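Local atomic coordinates of peptidase S9 prolyl oligopeptidase catalytic domain-containing protein (Pyrococcus horikoshii, PDB entry 4HXF), a protein that probably cleaves peptides as an acylaminoacyl peptidase, a serine protease that pairs a beta-propeller with an alpha/beta-hydrolase domain and assembles into a self-compartmentalizing hexamer. Residues Ala499-Ile503 with Tyr547-Asp552. Sequence-based numbering, arbitrary orientation.
Sequences AFSDI and YRCPLD. With Y3A (N-[(benzyloxy)carbonyl]glycyl-N-[(2S,3R)-4-chloro-3-hydroxy-1-phenylbutan-2-yl]glycinamide), chain B.
R548 lays the edge of its guanidinium side-on against the carboxylate of D502, the two planes 30° apart. R548 NE donates to the syn lone pair of D502 OD1 at 2.8 Å in a nearly straight bond (170°). R548 NH1 reaches D502 OD2 at 3.0 Å, approaching from outside the carboxylate plane. The R548 chain leaves with CG anti to the backbone N (chi1 -178°), then bends at chi2 and chi3, which turns the guanidinium back alongside the D502 carboxylate. One guanidinium face lies against I503 CG2, while I503 CD1 packs on R548 CD at 3.4 Å. R548 NH2 donates to O3 of the bound chloromethyl ketone inhibitor at 2.8 Å, again near the guanidinium plane. In this alpha/beta-hydrolase fold the 547-552 loop follows strand 538-543 and meets the end of helix 494-500 beside the probable S466-H578-D546 triad, where R548 lines the inhibitor pocket, and its pairing with D502 probably helps to hold the guanidinium in place. A leucine in place of R548 would probably leave the buried D502 carboxylate without its countercharge and the inhibitor carbonyl without this donor. D502 OD2 also accepts from the backbone N of D142, next to strand 140-141. The backbones join where D502 N donates to Y547 O at 2.9 Å. Further along, P550 CB packs obliquely on F500 CD2 at 3.5 Å, and D552 OD2 lies at the edge of that ring; its other oxygen, OD1, is hydrogen-bonded to T496 OG1.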
ATOM      1  N   ALA A 499     -15.488 -30.138  32.607  1.00 11.63           N
ATOM      2  CA  ALA A 499     -14.389 -30.640  31.837  1.00 12.48           C
ATOM      3  C   ALA A 499     -13.863 -29.731  30.702  1.00 10.94           C
ATOM      4  O   ALA A 499     -12.724 -29.913  30.332  1.00 11.85           O
ATOM      5  CB  ALA A 499     -14.742 -32.047  31.247  1.00 11.05           C
ATOM      6  N   PHE A 500     -14.684 -28.821  30.221  1.00 12.02           N
ATOM      7  CA  PHE A 500     -14.327 -27.924  29.118  1.00 12.84           C
ATOM      8  C   PHE A 500     -14.030 -26.506  29.468  1.00 12.99           C
ATOM      9  O   PHE A 500     -13.235 -25.864  28.766  1.00 12.88           O
ATOM     10  CB  PHE A 500     -15.470 -28.043  28.102  1.00 13.00           C
ATOM     11  CG  PHE A 500     -15.145 -27.608  26.659  1.00 13.84           C
ATOM     12  CD1 PHE A 500     -13.941 -27.870  26.051  1.00 13.00           C
ATOM     13  CD2 PHE A 500     -16.193 -27.108  25.861  1.00 12.27           C
ATOM     14  CE1 PHE A 500     -13.755 -27.530  24.715  1.00 12.80           C
ATOM     15  CE2 PHE A 500     -16.001 -26.797  24.519  1.00 12.04           C
ATOM     16  CZ  PHE A 500     -14.750 -26.939  23.955  1.00 11.18           C
ATOM     17  N   SER A 501     -14.672 -25.939  30.488  1.00 14.15           N
ATOM     18  CA  SER A 501     -14.495 -24.528  30.786  1.00 14.21           C
ATOM     19  C   SER A 501     -13.194 -24.207  31.460  1.00 13.09           C
ATOM     20  O   SER A 501     -12.496 -25.053  31.964  1.00 14.07           O
ATOM     21  CB  SER A 501     -15.608 -23.981  31.609  1.00 14.34           C
ATOM     22  OG  SER A 501     -15.523 -24.440  32.949  1.00 14.44           O
ATOM     23  N   ASP A 502     -12.861 -22.938  31.429  1.00 12.43           N
ATOM     24  CA  ASP A 502     -11.616 -22.509  32.032  1.00 13.12           C
ATOM     25  C   ASP A 502     -11.468 -22.836  33.509  1.00 12.37           C
ATOM     26  O   ASP A 502     -10.354 -23.178  33.952  1.00 14.26           O
ATOM     27  CB  ASP A 502     -11.372 -21.048  31.722  1.00 12.90           C
ATOM     28  CG  ASP A 502     -12.431 -20.086  32.253  1.00 12.79           C
ATOM     29  OD1 ASP A 502     -13.424 -20.452  32.811  1.00 13.57           O
ATOM     30  OD2 ASP A 502     -12.185 -18.904  32.020  1.00 13.27           O
ATOM     31  N   ILE A 503     -12.542 -22.605  34.273  1.00 13.35           N
ATOM     32  CA  ILE A 503     -12.495 -22.791  35.720  1.00 13.01           C
ATOM     33  C   ILE A 503     -13.170 -24.055  36.204  1.00 14.92           C
ATOM     34  O   ILE A 503     -13.229 -24.341  37.407  1.00 13.10           O
ATOM     35  CB  ILE A 503     -13.102 -21.558  36.404  1.00 12.96           C
ATOM     36  CG1 ILE A 503     -14.583 -21.432  36.202  1.00 14.15           C
ATOM     37  CG2 ILE A 503     -12.276 -20.284  36.083  1.00 13.31           C
ATOM     38  CD1 ILE A 503     -15.314 -20.339  37.039  1.00 14.47           C
ATOM     39  N   TYR A 547     -14.761 -18.584  27.169  1.00 13.30           N
ATOM     40  CA  TYR A 547     -14.191 -19.831  27.714  1.00 12.58           C
ATOM     41  C   TYR A 547     -14.672 -20.163  29.116  1.00 13.71           C
ATOM     42  O   TYR A 547     -14.339 -21.235  29.673  1.00 14.15           O
ATOM     43  CB  TYR A 547     -12.685 -19.828  27.623  1.00 13.60           C
ATOM     44  CG  TYR A 547     -12.211 -19.482  26.186  1.00 13.69           C
ATOM     45  CD1 TYR A 547     -11.227 -18.532  25.984  1.00 16.90           C
ATOM     46  CD2 TYR A 547     -12.810 -20.056  25.096  1.00 16.58           C
ATOM     47  CE1 TYR A 547     -10.857 -18.195  24.702  1.00 18.94           C
ATOM     48  CE2 TYR A 547     -12.422 -19.692  23.781  1.00 17.06           C
ATOM     49  CZ  TYR A 547     -11.432 -18.759  23.627  1.00 18.02           C
ATOM     50  OH  TYR A 547     -11.033 -18.335  22.340  1.00 21.95           O
ATOM     51  N   ARG A 548     -15.400 -19.241  29.718  1.00 12.68           N
ATOM     52  CA  ARG A 548     -16.037 -19.450  31.001  1.00 11.69           C
ATOM     53  C   ARG A 548     -17.244 -20.363  30.933  1.00 12.17           C
ATOM     54  O   ARG A 548     -17.380 -21.252  31.728  1.00 13.84           O
ATOM     55  CB  ARG A 548     -16.463 -18.101  31.587  1.00 13.09           C
ATOM     56  CG  ARG A 548     -17.116 -18.118  32.973  1.00 14.66           C
ATOM     57  CD  ARG A 548     -16.299 -18.813  34.113  1.00 13.26           C
ATOM     58  NE  ARG A 548     -14.916 -18.455  34.010  1.00 14.03           N
ATOM     59  CZ  ARG A 548     -14.408 -17.288  34.382  1.00 18.38           C
ATOM     60  NH1 ARG A 548     -13.141 -16.966  34.067  1.00 16.03           N
ATOM     61  NH2 ARG A 548     -15.172 -16.462  35.116  1.00 17.70           N
ATOM     62  N   CYS A 549     -18.050 -20.123  29.880  1.00 12.78           N
ATOM     63  CA  CYS A 549     -19.154 -20.968  29.479  1.00 11.51           C
ATOM     64  C   CYS A 549     -18.949 -21.187  27.977  1.00 12.75           C
ATOM     65  O   CYS A 549     -19.433 -20.391  27.134  1.00 14.50           O
ATOM     66  CB  CYS A 549     -20.513 -20.374  29.745  1.00 13.28           C
ATOM     67  SG  CYS A 549     -20.821 -20.071  31.530  1.00 14.46           S
ATOM     68  N   PRO A 550     -18.285 -22.280  27.655  1.00 12.85           N
ATOM     69  CA  PRO A 550     -18.028 -22.489  26.240  1.00 12.49           C
ATOM     70  C   PRO A 550     -19.280 -22.752  25.420  1.00 13.18           C
ATOM     71  O   PRO A 550     -20.366 -22.958  25.910  1.00 13.16           O
ATOM     72  CB  PRO A 550     -17.069 -23.691  26.211  1.00 13.62           C
ATOM     73  CG  PRO A 550     -16.421 -23.713  27.579  1.00 14.63           C
ATOM     74  CD  PRO A 550     -17.489 -23.229  28.504  1.00 13.72           C
ATOM     75  N   LEU A 551     -19.048 -22.641  24.103  1.00 12.70           N
ATOM     76  CA  LEU A 551     -20.141 -22.720  23.067  1.00 12.63           C
ATOM     77  C   LEU A 551     -21.102 -23.868  23.220  1.00 12.12           C
ATOM     78  O   LEU A 551     -22.288 -23.715  22.945  1.00 12.91           O
ATOM     79  CB  LEU A 551     -19.513 -22.670  21.707  1.00 13.21           C
ATOM     80  CG  LEU A 551     -20.584 -22.658  20.543  1.00 13.54           C
ATOM     81  CD1 LEU A 551     -21.514 -21.422  20.542  1.00 12.49           C
ATOM     82  CD2 LEU A 551     -19.802 -22.821  19.174  1.00 16.18           C
ATOM     83  N   ASP A 552     -20.596 -25.049  23.585  1.00 12.13           N
ATOM     84  CA  ASP A 552     -21.383 -26.250  23.744  1.00 12.38           C
ATOM     85  C   ASP A 552     -22.599 -25.986  24.642  1.00 12.61           C
ATOM     86  O   ASP A 552     -23.691 -26.511  24.440  1.00 13.02           O
ATOM     87  CB  ASP A 552     -20.579 -27.459  24.238  1.00 12.97           C
ATOM     88  CG  ASP A 552     -20.065 -27.277  25.635  1.00 16.39           C
ATOM     89  OD1 ASP A 552     -20.312 -28.190  26.429  1.00 18.71           O
ATOM     90  OD2 ASP A 552     -19.407 -26.220  25.904  1.00 14.72           O
TER
HETATM   91  N3  Y3A B 701     -17.151 -15.925  38.515  1.00 31.19           N
HETATM   92  CA3 Y3A B 701     -18.092 -17.058  38.418  1.00 29.62           C
HETATM   93  C3  Y3A B 701     -18.429 -17.171  36.928  1.00 23.84           C
HETATM   94  O3  Y3A B 701     -17.792 -16.742  35.988  1.00 22.30           O
HETATM   95  C4  Y3A B 701     -21.092 -16.470  34.931  1.00 17.83           C
HETATM   96  O4  Y3A B 701     -22.068 -16.297  35.893  1.00 19.01           O
HETATM   97  CA4 Y3A B 701     -20.326 -17.738  35.265  1.00 14.44           C
HETATM   98  N4  Y3A B 701     -19.902 -17.593  36.682  1.00 19.47           N
HETATM   99  CB4 Y3A B 701     -21.176 -19.039  35.360  1.00 16.03           C
HETATM  100  CG4 Y3A B 701     -20.382 -20.254  35.709  1.00 16.26           C
HETATM  101  CD1 Y3A B 701     -19.367 -20.807  34.912  1.00 18.37           C
HETATM  102  CD2 Y3A B 701     -20.698 -20.949  36.867  1.00 19.95           C
HETATM  103  CE1 Y3A B 701     -18.669 -21.950  35.256  1.00 18.86           C
HETATM  104  CE2 Y3A B 701     -20.004 -22.093  37.233  1.00 18.80           C
HETATM  105  CZ4 Y3A B 701     -18.992 -22.566  36.457  1.00 18.58           C
HETATM  106  C15 Y3A B 701     -20.225 -15.270  34.394  1.00 18.18           C